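Long-range contacts in hypothetical membrane protein (Corynebacterium glutamicum, PDB 6JSB), which binds heme through its HtaA-type domain and probably passes it along in the heme-uptake machinery of Corynebacteria: residues Ala29-Ile40 and Val75-Asp86; Ala139-Asp147 and Val159-Gly169. All blocks are in the same frame, centred on the assembly; numbering follows the deposited sequence. Where two conformers were deposited one is given.

Contact 1 of 2, residues Ala29-Ile40 and Val75-Asp86. With HEM (protoporphyrin IX containing Fe), chain C.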
loop_
_atom_site.group_PDB
_atom_site.type_symbol
_atom_site.label_atom_id
_atom_site.label_comp_id
_atom_site.label_asym_id
_atom_site.label_seq_id
_atom_site.Cartn_x
_atom_site.Cartn_y
_atom_site.Cartn_z
ATOM N N ALA A 29 -2.791 -1.248 19.613
ATOM C CA ALA A 29 -1.460 -0.850 19.131
ATOM C C ALA A 29 -1.018 0.511 19.685
ATOM O O ALA A 29 0.171 0.808 19.683
ATOM C CB ALA A 29 -1.428 -0.803 17.582
ATOM N N ASN A 30 -1.953 1.370 20.078
ATOM C CA ASN A 30 -1.586 2.745 20.415
ATOM C C ASN A 30 -2.503 3.246 21.529
ATOM O O ASN A 30 -3.059 4.333 21.443
ATOM C CB ASN A 30 -1.654 3.647 19.181
ATOM C CG ASN A 30 -0.351 3.640 18.390
ATOM O OD1 ASN A 30 0.715 3.952 18.930
ATOM N ND2 ASN A 30 -0.434 3.294 17.068
ATOM N N GLY A 31 -2.656 2.439 22.583
ATOM C CA GLY A 31 -3.449 2.826 23.766
ATOM C C GLY A 31 -2.653 2.909 25.055
ATOM O O GLY A 31 -1.457 3.233 25.050
ATOM N N ALA A 32 -3.314 2.580 26.170
ATOM C CA ALA A 32 -2.773 2.897 27.487
ATOM C C ALA A 32 -1.596 2.017 27.889
ATOM O O ALA A 32 -0.881 2.359 28.843
ATOM C CB ALA A 32 -3.916 2.806 28.515
ATOM N N ALA A 33 -1.353 0.913 27.206
ATOM C CA ALA A 33 -0.148 0.153 27.506
ATOM C C ALA A 33 1.138 0.875 27.091
ATOM O O ALA A 33 2.213 0.490 27.579
ATOM C CB ALA A 33 -0.172 -1.210 26.829
ATOM N N TYR A 34 1.073 1.898 26.226
ATOM C CA TYR A 34 2.269 2.499 25.643
ATOM C C TYR A 34 2.382 3.968 26.012
ATOM O O TYR A 34 1.416 4.727 25.856
ATOM C CB TYR A 34 2.231 2.327 24.112
ATOM C CG TYR A 34 2.159 0.878 23.783
ATOM C CD1 TYR A 34 3.189 0.036 24.140
ATOM C CD2 TYR A 34 1.049 0.337 23.123
ATOM C CE1 TYR A 34 3.143 -1.330 23.856
ATOM C CE2 TYR A 34 0.993 -1.055 22.813
ATOM C CZ TYR A 34 2.026 -1.865 23.199
ATOM O OH TYR A 34 1.996 -3.219 22.932
ATOM N N LYS A 35 3.589 4.358 26.495
ATOM C CA LYS A 35 3.855 5.753 26.828
ATOM C C LYS A 35 3.855 6.648 25.597
ATOM O O LYS A 35 3.359 7.782 25.656
ATOM C CB LYS A 35 5.210 5.857 27.537
ATOM C CG LYS A 35 5.556 7.278 27.960
ATOM C CD LYS A 35 6.796 7.229 28.900
ATOM C CE LYS A 35 7.028 8.527 29.646
ATOM N NZ LYS A 35 7.514 9.573 28.732
ATOM N N TYR A 36 4.458 6.180 24.495
ATOM C CA TYR A 36 4.570 6.937 23.258
ATOM C C TYR A 36 3.687 6.293 22.196
ATOM O O TYR A 36 3.631 5.062 22.080
ATOM C CB TYR A 36 6.024 6.959 22.751
ATOM C CG TYR A 36 6.890 7.743 23.675
ATOM C CD1 TYR A 36 6.907 9.131 23.632
ATOM C CD2 TYR A 36 7.677 7.086 24.589
ATOM C CE1 TYR A 36 7.707 9.867 24.526
ATOM C CE2 TYR A 36 8.502 7.806 25.486
ATOM C CZ TYR A 36 8.504 9.178 25.438
ATOM O OH TYR A 36 9.329 9.877 26.341
ATOM N N HIS A 37 2.982 7.121 21.434
ATOM C CA HIS A 37 2.049 6.597 20.456
ATOM C C HIS A 37 2.500 6.974 19.069
ATOM O O HIS A 37 3.135 8.018 18.884
ATOM C CB HIS A 37 0.654 7.184 20.673
ATOM C CG HIS A 37 -0.028 6.622 21.872
ATOM N ND1 HIS A 37 -1.249 7.095 22.327
ATOM C CD2 HIS A 37 0.336 5.630 22.713
ATOM C CE1 HIS A 37 -1.589 6.424 23.419
ATOM N NE2 HIS A 37 -0.635 5.542 23.683
ATOM N N GLY A 38 2.143 6.126 18.116
ATOM C CA GLY A 38 2.428 6.409 16.731
ATOM C C GLY A 38 1.148 6.691 15.969
ATOM O O GLY A 38 0.276 7.432 16.459
ATOM N N GLY A 39 0.977 6.079 14.823
ATOM C CA GLY A 39 -0.215 6.340 14.041
ATOM C C GLY A 39 0.160 6.213 12.586
ATOM O O GLY A 39 0.976 5.358 12.226
ATOM N N ILE A 40 -0.521 6.999 11.743
ATOM C CA ILE A 40 -0.338 6.893 10.296
ATOM C C ILE A 40 0.128 8.239 9.735
ATOM O O ILE A 40 -0.476 9.285 10.037
ATOM C CB ILE A 40 -1.665 6.439 9.630
ATOM C CG1 ILE A 40 -2.044 5.046 10.175
ATOM C CG2 ILE A 40 -1.587 6.518 8.072
ATOM C CD1 ILE A 40 -3.346 4.439 9.613
ATOM N N VAL A 75 3.036 5.479 2.691
ATOM C CA VAL A 75 2.269 5.474 3.945
ATOM C C VAL A 75 3.096 4.763 5.012
ATOM O O VAL A 75 3.687 3.721 4.737
ATOM C CB VAL A 75 0.908 4.771 3.784
ATOM C CG1 VAL A 75 0.202 4.735 5.124
ATOM C CG2 VAL A 75 0.047 5.499 2.724
ATOM N N HIS A 76 3.122 5.319 6.231
ATOM C CA HIS A 76 3.957 4.778 7.315
ATOM C C HIS A 76 3.043 4.536 8.506
ATOM O O HIS A 76 2.394 5.490 8.978
ATOM C CB HIS A 76 5.030 5.817 7.689
ATOM C CG HIS A 76 6.037 5.347 8.687
ATOM N ND1 HIS A 76 6.715 6.236 9.499
ATOM C CD2 HIS A 76 6.495 4.112 8.999
ATOM C CE1 HIS A 76 7.555 5.560 10.275
ATOM N NE2 HIS A 76 7.455 4.271 9.987
ATOM N N TRP A 77 3.010 3.304 9.027
ATOM C CA TRP A 77 2.240 2.986 10.234
ATOM C C TRP A 77 3.198 2.671 11.385
ATOM O O TRP A 77 4.181 1.932 11.193
ATOM C CB TRP A 77 1.400 1.732 10.041
ATOM C CG TRP A 77 0.315 1.756 8.990
ATOM C CD1 TRP A 77 -1.043 1.831 9.238
ATOM C CD2 TRP A 77 0.459 1.547 7.572
ATOM N NE1 TRP A 77 -1.741 1.733 8.053
ATOM C CE2 TRP A 77 -0.835 1.584 7.012
ATOM C CE3 TRP A 77 1.580 1.380 6.713
ATOM C CZ2 TRP A 77 -1.063 1.397 5.629
ATOM C CZ3 TRP A 77 1.369 1.205 5.364
ATOM C CH2 TRP A 77 0.048 1.232 4.817
ATOM N N THR A 78 2.884 3.159 12.588
ATOM C CA THR A 78 3.744 2.875 13.739
ATOM C C THR A 78 2.864 2.583 14.951
ATOM O O THR A 78 1.915 3.320 15.235
ATOM C CB THR A 78 4.669 4.071 14.078
ATOM O OG1 THR A 78 3.975 5.307 13.949
ATOM C CG2 THR A 78 5.864 4.123 13.077
ATOM N N GLY A 79 3.203 1.525 15.678
ATOM C CA GLY A 79 2.528 1.218 16.935
ATOM C C GLY A 79 3.359 0.315 17.843
ATOM O O GLY A 79 4.497 -0.054 17.539
ATOM N N HIS A 80 2.806 0.013 19.023
ATOM C CA HIS A 80 3.475 -0.858 19.992
ATOM C C HIS A 80 4.871 -0.336 20.346
ATOM O O HIS A 80 5.850 -1.061 20.313
ATOM C CB HIS A 80 3.561 -2.333 19.493
ATOM C CG HIS A 80 2.213 -2.951 19.250
ATOM N ND1 HIS A 80 1.420 -3.439 20.274
ATOM C CD2 HIS A 80 1.540 -3.190 18.087
ATOM C CE1 HIS A 80 0.289 -3.907 19.742
ATOM N NE2 HIS A 80 0.346 -3.771 18.425
ATOM N N ASN A 81 4.924 0.899 20.817
ATOM C CA ASN A 81 6.213 1.483 21.156
ATOM C C ASN A 81 6.787 0.900 22.443
ATOM O O ASN A 81 6.213 1.042 23.523
ATOM C CB ASN A 81 6.125 2.997 21.298
ATOM C CG ASN A 81 7.505 3.616 21.191
ATOM O OD1 ASN A 81 8.354 3.381 22.069
ATOM N ND2 ASN A 81 7.776 4.325 20.110
ATOM N N HIS A 82 7.979 0.324 22.331
ATOM C CA HIS A 82 8.611 -0.425 23.413
ATOM C C HIS A 82 9.357 0.465 24.398
ATOM O O HIS A 82 9.896 -0.035 25.415
ATOM C CB HIS A 82 9.566 -1.405 22.755
ATOM C CG HIS A 82 10.193 -2.383 23.689
ATOM N ND1 HIS A 82 9.450 -3.259 24.450
ATOM C CD2 HIS A 82 11.494 -2.651 23.953
ATOM C CE1 HIS A 82 10.270 -4.015 25.165
ATOM N NE2 HIS A 82 11.513 -3.663 24.883
ATOM N N TYR A 83 9.460 1.763 24.116
ATOM C CA TYR A 83 10.304 2.655 24.925
ATOM C C TYR A 83 9.460 3.409 25.943
ATOM O O TYR A 83 8.431 3.992 25.573
ATOM C CB TYR A 83 11.019 3.641 23.995
ATOM C CG TYR A 83 11.820 4.673 24.738
ATOM C CD1 TYR A 83 13.016 4.344 25.359
ATOM C CD2 TYR A 83 11.366 5.965 24.806
ATOM C CE1 TYR A 83 13.771 5.327 26.058
ATOM C CE2 TYR A 83 12.077 6.947 25.481
ATOM C CZ TYR A 83 13.273 6.637 26.112
ATOM O OH TYR A 83 13.948 7.628 26.801
ATOM N N SER A 84 9.912 3.437 27.213
ATOM C CA SER A 84 9.112 4.118 28.232
ATOM C C SER A 84 9.946 5.098 29.047
ATOM O O SER A 84 9.526 5.508 30.145
ATOM C CB SER A 84 8.429 3.110 29.158
ATOM O OG SER A 84 9.362 2.224 29.715
ATOM N N GLY A 85 11.119 5.477 28.546
ATOM C CA GLY A 85 11.928 6.521 29.155
ATOM C C GLY A 85 11.350 7.906 28.873
ATOM O O GLY A 85 10.242 8.058 28.360
ATOM N N ASP A 86 12.124 8.935 29.241
ATOM C CA ASP A 86 11.667 10.326 29.172
ATOM C C ASP A 86 12.283 11.077 28.016
ATOM O O ASP A 86 12.006 12.268 27.853
ATOM C CB ASP A 86 11.987 11.076 30.504
ATOM C CG ASP A 86 11.335 10.425 31.690
ATOM O OD1 ASP A 86 12.044 10.132 32.662
ATOM O OD2 ASP A 86 10.119 10.148 31.603
HETATM C CHA HEM C . -3.523 -7.824 15.236
HETATM C CHB HEM C . -1.042 -7.266 19.363
HETATM C CHC HEM C . 3.018 -6.607 16.722
HETATM C CHD HEM C . 0.429 -6.837 12.570
HETATM C C1A HEM C . -3.165 -7.805 16.570
HETATM C C2A HEM C . -4.068 -8.174 17.644
HETATM C C3A HEM C . -3.410 -8.018 18.816
HETATM C C4A HEM C . -2.065 -7.554 18.479
HETATM C CMA HEM C . -3.948 -8.278 20.257
HETATM C CAA HEM C . -5.515 -8.663 17.419
HETATM C CBA HEM C . -6.478 -7.491 17.533
HETATM C CGA HEM C . -7.825 -7.897 16.979
HETATM O O1A HEM C . -8.782 -7.082 17.103
HETATM O O2A HEM C . -7.919 -9.026 16.402
HETATM C C1B HEM C . 0.256 -7.034 19.003
HETATM C C2B HEM C . 1.360 -6.813 19.939
HETATM C C3B HEM C . 2.483 -6.638 19.220
HETATM C C4B HEM C . 2.140 -6.708 17.793
HETATM C CMB HEM C . 1.159 -6.852 21.480
HETATM C CAB HEM C . 3.939 -6.368 19.702
HETATM C CBB HEM C . 4.196 -5.873 20.917
HETATM C C1C HEM C . 2.683 -6.598 15.364
HETATM C C2C HEM C . 3.603 -6.391 14.271
HETATM C C3C HEM C . 2.898 -6.404 13.115
HETATM C C4C HEM C . 1.505 -6.692 13.449
HETATM C CMC HEM C . 5.114 -6.067 14.417
HETATM C CAC HEM C . 3.540 -6.157 11.762
HETATM C CBC HEM C . 2.818 -5.570 10.818
HETATM C C1D HEM C . -0.860 -7.139 12.956
HETATM C C2D HEM C . -1.957 -7.354 12.039
HETATM C C3D HEM C . -3.070 -7.630 12.752
HETATM C C4D HEM C . -2.714 -7.575 14.160
HETATM C CMD HEM C . -1.787 -7.329 10.505
HETATM C CAD HEM C . -4.483 -7.929 12.163
HETATM C CBD HEM C . -5.264 -6.589 12.201
HETATM C CGD HEM C . -6.637 -6.851 11.586
HETATM O O1D HEM C . -7.467 -7.516 12.297
HETATM O O2D HEM C . -6.841 -6.406 10.403
HETATM N NA HEM C . -1.909 -7.440 17.100
HETATM N NB HEM C . 0.768 -6.920 17.728
HETATM N NC HEM C . 1.412 -6.803 14.818
HETATM N ND HEM C . -1.373 -7.259 14.218
HETATM FE FE HEM C . -0.239 -6.845 15.918
HETATM O O HOH W 1 2.783 2.892 20.673
HETATM O O HOH W 2 8.368 11.807 30.304
HETATM O O HOH W 3 5.917 3.695 24.745
#
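The imidazole of H80 lies between A29 and the heme. CA of A29 sits over one face, 3.7 Å from the ring centroid and 21° off its normal, while pyrrole B of the porphyrin covers the opposite face, with HEM C3B over the ring centre. OH of Y34 lies at the ring edge, in its plane, 2.7 Å from ND1 of H80 in a nearly straight hydrogen bond (172°). With NE2 bonded to OH of Y23, the iron's axial ligand, the imidazole's rotation is fixed at two points. Backbone atoms hold its base: H80 N donates to A29 O (2.8 Å), and CA of H80 lies over a face of the Y34 ring. CG of H80 is anti to its carbonyl carbon (chi1 -61°), which carries the ring out across pyrrole B with one face against it. ND2 of N30 donates to a lone pair of the T78 carbonyl O (3.0 Å), which lies in the amide plane of N30. Farther out, G85 O takes two donors from opposite faces of its carbonyl plane, K35 NZ (3.1 Å) and Y36 OH (2.9 Å). At the other end, CG1 of I40 reaches CD1 of W77 at 3.5 Å where the strands pair antiparallel. These strand and loop contacts carry H80 and Y34, which wall the heme pocket; in the iron's second shell, H80 bonds the axial tyrosine while packing on the porphyrin.

Contact 2 of 2, residues Ala139-Asp147 and Val159-Gly169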
loop_
_atom_site.group_PDB
_atom_site.type_symbol
_atom_site.label_atom_id
_atom_site.label_comp_id
_atom_site.label_asym_id
_atom_site.label_seq_id
_atom_site.Cartn_x
_atom_site.Cartn_y
_atom_site.Cartn_z
ATOM N N ALA A 139 8.173 -5.522 -4.332
ATOM C CA ALA A 139 7.868 -6.895 -3.960
ATOM C C ALA A 139 6.391 -7.198 -4.204
ATOM O O ALA A 139 5.537 -6.322 -4.066
ATOM C CB ALA A 139 8.215 -7.107 -2.494
ATOM N N GLU A 140 6.072 -8.490 -4.483
ATOM C CA GLU A 140 4.657 -8.859 -4.721
ATOM C C GLU A 140 3.935 -8.993 -3.385
ATOM O O GLU A 140 4.132 -9.986 -2.672
ATOM C CB GLU A 140 4.569 -10.180 -5.488
ATOM C CG GLU A 140 5.290 -10.099 -6.801
ATOM C CD GLU A 140 5.221 -11.449 -7.592
ATOM O OE1 GLU A 140 5.819 -11.458 -8.664
ATOM O OE2 GLU A 140 4.501 -12.402 -7.173
ATOM N N LEU A 141 3.069 -8.016 -3.083
ATOM C CA LEU A 141 2.319 -8.006 -1.840
ATOM C C LEU A 141 0.996 -8.726 -1.998
ATOM O O LEU A 141 0.534 -9.371 -1.051
ATOM C CB LEU A 141 2.062 -6.556 -1.431
ATOM C CG LEU A 141 1.251 -6.423 -0.138
ATOM C CD1 LEU A 141 2.056 -6.789 1.083
ATOM C CD2 LEU A 141 0.696 -4.964 0.010
ATOM N N ALA A 142 0.341 -8.598 -3.158
ATOM C CA ALA A 142 -1.000 -9.157 -3.294
ATOM C C ALA A 142 -1.231 -9.545 -4.731
ATOM O O ALA A 142 -0.671 -8.906 -5.646
ATOM C CB ALA A 142 -2.112 -8.140 -2.850
ATOM N N THR A 143 -2.126 -10.530 -4.936
ATOM C CA THR A 143 -2.655 -10.802 -6.273
ATOM C C THR A 143 -3.994 -10.098 -6.409
ATOM O O THR A 143 -4.606 -9.728 -5.411
ATOM C CB THR A 143 -2.832 -12.300 -6.536
ATOM O OG1 THR A 143 -3.633 -12.853 -5.509
ATOM C CG2 THR A 143 -1.440 -12.987 -6.520
ATOM N N ILE A 144 -4.389 -9.824 -7.666
ATOM C CA ILE A 144 -5.577 -8.988 -7.898
ATOM C C ILE A 144 -6.449 -9.667 -8.932
ATOM O O ILE A 144 -5.934 -10.203 -9.924
ATOM C CB ILE A 144 -5.202 -7.591 -8.448
ATOM C CG1 ILE A 144 -4.097 -6.947 -7.622
ATOM C CG2 ILE A 144 -6.462 -6.701 -8.443
ATOM C CD1 ILE A 144 -3.542 -5.611 -8.253
ATOM N N THR A 145 -7.765 -9.621 -8.720
ATOM C CA THR A 145 -8.714 -9.973 -9.765
ATOM C C THR A 145 -9.568 -8.733 -9.997
ATOM O O THR A 145 -10.151 -8.171 -9.053
ATOM C CB THR A 145 -9.569 -11.189 -9.391
ATOM O OG1 THR A 145 -8.714 -12.299 -9.077
ATOM C CG2 THR A 145 -10.512 -11.579 -10.552
ATOM N N PHE A 146 -9.609 -8.286 -11.240
ATOM C CA PHE A 146 -10.385 -7.087 -11.587
ATOM C C PHE A 146 -11.781 -7.456 -12.089
ATOM O O PHE A 146 -12.019 -8.559 -12.628
ATOM C CB PHE A 146 -9.671 -6.276 -12.670
ATOM C CG PHE A 146 -8.361 -5.668 -12.211
ATOM C CD1 PHE A 146 -8.348 -4.571 -11.402
ATOM C CD2 PHE A 146 -7.128 -6.253 -12.636
ATOM C CE1 PHE A 146 -7.117 -4.013 -10.958
ATOM C CE2 PHE A 146 -5.916 -5.659 -12.197
ATOM C CZ PHE A 146 -5.956 -4.559 -11.369
ATOM N N ASP A 147 -12.701 -6.449 -12.035
ATOM C CA ASP A 147 -14.070 -6.670 -12.497
ATOM C C ASP A 147 -14.205 -6.542 -13.996
ATOM O O ASP A 147 -15.299 -6.794 -14.537
ATOM C CB ASP A 147 -15.086 -5.734 -11.764
ATOM C CG ASP A 147 -14.772 -4.267 -11.865
ATOM O OD1 ASP A 147 -13.962 -3.845 -12.699
ATOM O OD2 ASP A 147 -15.398 -3.474 -11.090
ATOM N N VAL A 159 -11.990 0.883 -12.710
ATOM C CA VAL A 159 -12.068 -0.575 -12.580
ATOM C C VAL A 159 -11.609 -0.914 -11.165
ATOM O O VAL A 159 -10.604 -0.366 -10.704
ATOM C CB VAL A 159 -11.165 -1.289 -13.620
ATOM C CG1 VAL A 159 -11.082 -2.786 -13.325
ATOM C CG2 VAL A 159 -11.655 -1.041 -15.031
ATOM N N THR A 160 -12.312 -1.852 -10.485
ATOM C CA THR A 160 -11.950 -2.265 -9.140
ATOM C C THR A 160 -11.501 -3.711 -9.140
ATOM O O THR A 160 -12.069 -4.527 -9.871
ATOM C CB THR A 160 -13.153 -2.079 -8.206
ATOM O OG1 THR A 160 -13.343 -0.640 -8.122
ATOM C CG2 THR A 160 -12.835 -2.608 -6.845
ATOM N N GLY A 161 -10.460 -3.972 -8.368
ATOM C CA GLY A 161 -9.969 -5.341 -8.168
ATOM C C GLY A 161 -9.949 -5.783 -6.716
ATOM O O GLY A 161 -9.697 -4.972 -5.797
ATOM N N GLN A 162 -10.311 -7.061 -6.489
ATOM C CA GLN A 162 -10.162 -7.686 -5.172
ATOM C C GLN A 162 -8.698 -8.075 -5.029
ATOM O O GLN A 162 -8.073 -8.495 -6.013
ATOM C CB GLN A 162 -11.048 -8.945 -5.011
ATOM C CG GLN A 162 -12.548 -8.636 -4.762
ATOM C CD GLN A 162 -13.412 -9.877 -4.642
ATOM O OE1 GLN A 162 -13.405 -10.570 -3.604
ATOM N NE2 GLN A 162 -14.152 -10.184 -5.704
ATOM N N THR A 163 -8.163 -7.980 -3.805
ATOM C CA THR A 163 -6.754 -8.279 -3.526
ATOM C C THR A 163 -6.656 -9.395 -2.499
ATOM O O THR A 163 -7.488 -9.491 -1.591
ATOM C CB THR A 163 -6.036 -7.067 -2.960
ATOM O OG1 THR A 163 -6.772 -6.609 -1.806
ATOM C CG2 THR A 163 -6.067 -5.878 -3.999
ATOM N N LYS A 164 -5.614 -10.233 -2.654
ATOM C CA LYS A 164 -5.325 -11.316 -1.711
ATOM C C LYS A 164 -3.828 -11.335 -1.414
ATOM O O LYS A 164 -3.024 -11.284 -2.326
ATOM C CB LYS A 164 -5.765 -12.675 -2.280
ATOM C CG LYS A 164 -7.349 -12.788 -2.262
ATOM C CD LYS A 164 -7.765 -14.156 -2.784
ATOM C CE LYS A 164 -9.284 -14.424 -2.567
ATOM N NZ LYS A 164 -10.129 -13.219 -2.797
ATOM N N LEU A 165 -3.486 -11.441 -0.140
ATOM C CA LEU A 165 -2.096 -11.395 0.315
ATOM C C LEU A 165 -1.313 -12.573 -0.250
ATOM O O LEU A 165 -1.774 -13.723 -0.237
ATOM C CB LEU A 165 -2.093 -11.478 1.846
ATOM C CG LEU A 165 -0.779 -11.146 2.559
ATOM C CD1 LEU A 165 -0.513 -9.618 2.406
ATOM C CD2 LEU A 165 -1.003 -11.536 4.060
ATOM N N THR A 166 -0.086 -12.289 -0.681
ATOM C CA THR A 166 0.818 -13.343 -1.108
ATOM C C THR A 166 1.598 -13.939 0.074
ATOM O O THR A 166 1.622 -13.403 1.196
ATOM C CB THR A 166 1.846 -12.794 -2.099
ATOM O OG1 THR A 166 2.629 -11.808 -1.418
ATOM C CG2 THR A 166 1.224 -12.190 -3.343
ATOM N N ALA A 167 2.296 -15.045 -0.220
ATOM C CA ALA A 167 3.233 -15.580 0.776
ATOM C C ALA A 167 4.277 -14.553 1.191
ATOM O O ALA A 167 4.695 -14.514 2.362
ATOM C CB ALA A 167 3.903 -16.841 0.214
ATOM N N THR A 168 4.762 -13.735 0.253
ATOM C CA THR A 168 5.695 -12.664 0.641
ATOM C C THR A 168 5.036 -11.689 1.596
ATOM O O THR A 168 5.631 -11.244 2.596
ATOM C CB THR A 168 6.173 -11.938 -0.631
ATOM O OG1 THR A 168 6.960 -12.834 -1.379
ATOM C CG2 THR A 168 7.028 -10.687 -0.292
ATOM N N GLY A 169 3.784 -11.347 1.306
ATOM C CA GLY A 169 3.070 -10.369 2.134
ATOM C C GLY A 169 2.790 -10.881 3.535
ATOM O O GLY A 169 2.651 -10.088 4.464
HETATM O O HOH W 4 -2.466 -14.230 -3.268
HETATM O O HOH W 5 -7.845 -11.600 -5.840
#
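T166 OG1 is engaged twice: it donates to E140 O at 2.7 Å and accepts from G169 N at 3.0 Å. The second bond makes T166 the N-cap of helix 167-172, so one hydroxyl fastens both that helix start and the far strand. Its chi1 of 63° sets OG1 between the backbone N and the carbonyl carbon, where both partners can be met. The pairing is an antiparallel beta hairpin, its strand segments at 145°, with T143-K164 and T145-Q162 as hydrogen-bonded pairs. T166 N extends the pairing with a bond to L141 O, approaching from above the carbonyl plane (41° out of it). There strand 139-146 is irregular, for L141 and A142 both face L115 of the neighbouring strand in a classic beta bulge. CD1 of L141 turns back to meet CD1 of L165 at 4.0 Å. On the buried face the F146 ring has CG2 of I144 over one side, and CD1 of F146 lies 3.7 Å from CA of G161, itself 3.9 Å from CA of F146. At the outer end D147 N donates to T160 O (3.0 Å), and a weak 3.4 Å bond runs from T160 N to D147 OD1.

Both contacts belong to the same curled antiparallel sheet, yet they lie on opposite sides of the chain's centre, with their own centres 29 Å apart and nearest atoms about 8 Å apart. Contact 1 touches the heme directly and reaches its iron through the axial ligand, Y23, whose side chain is about 3 Å from that of H80. Contact 2 comes close at one end: the side chain of L165 is about 4 Å from that of Y177, which hydrogen-bonds the heme, and about 8 Å from the heme itself. Its other end lies near a bound calcium ion, about 5 Å from the D147 side chain. Strand 95-109 links them, since W77 and L141 both touch F101.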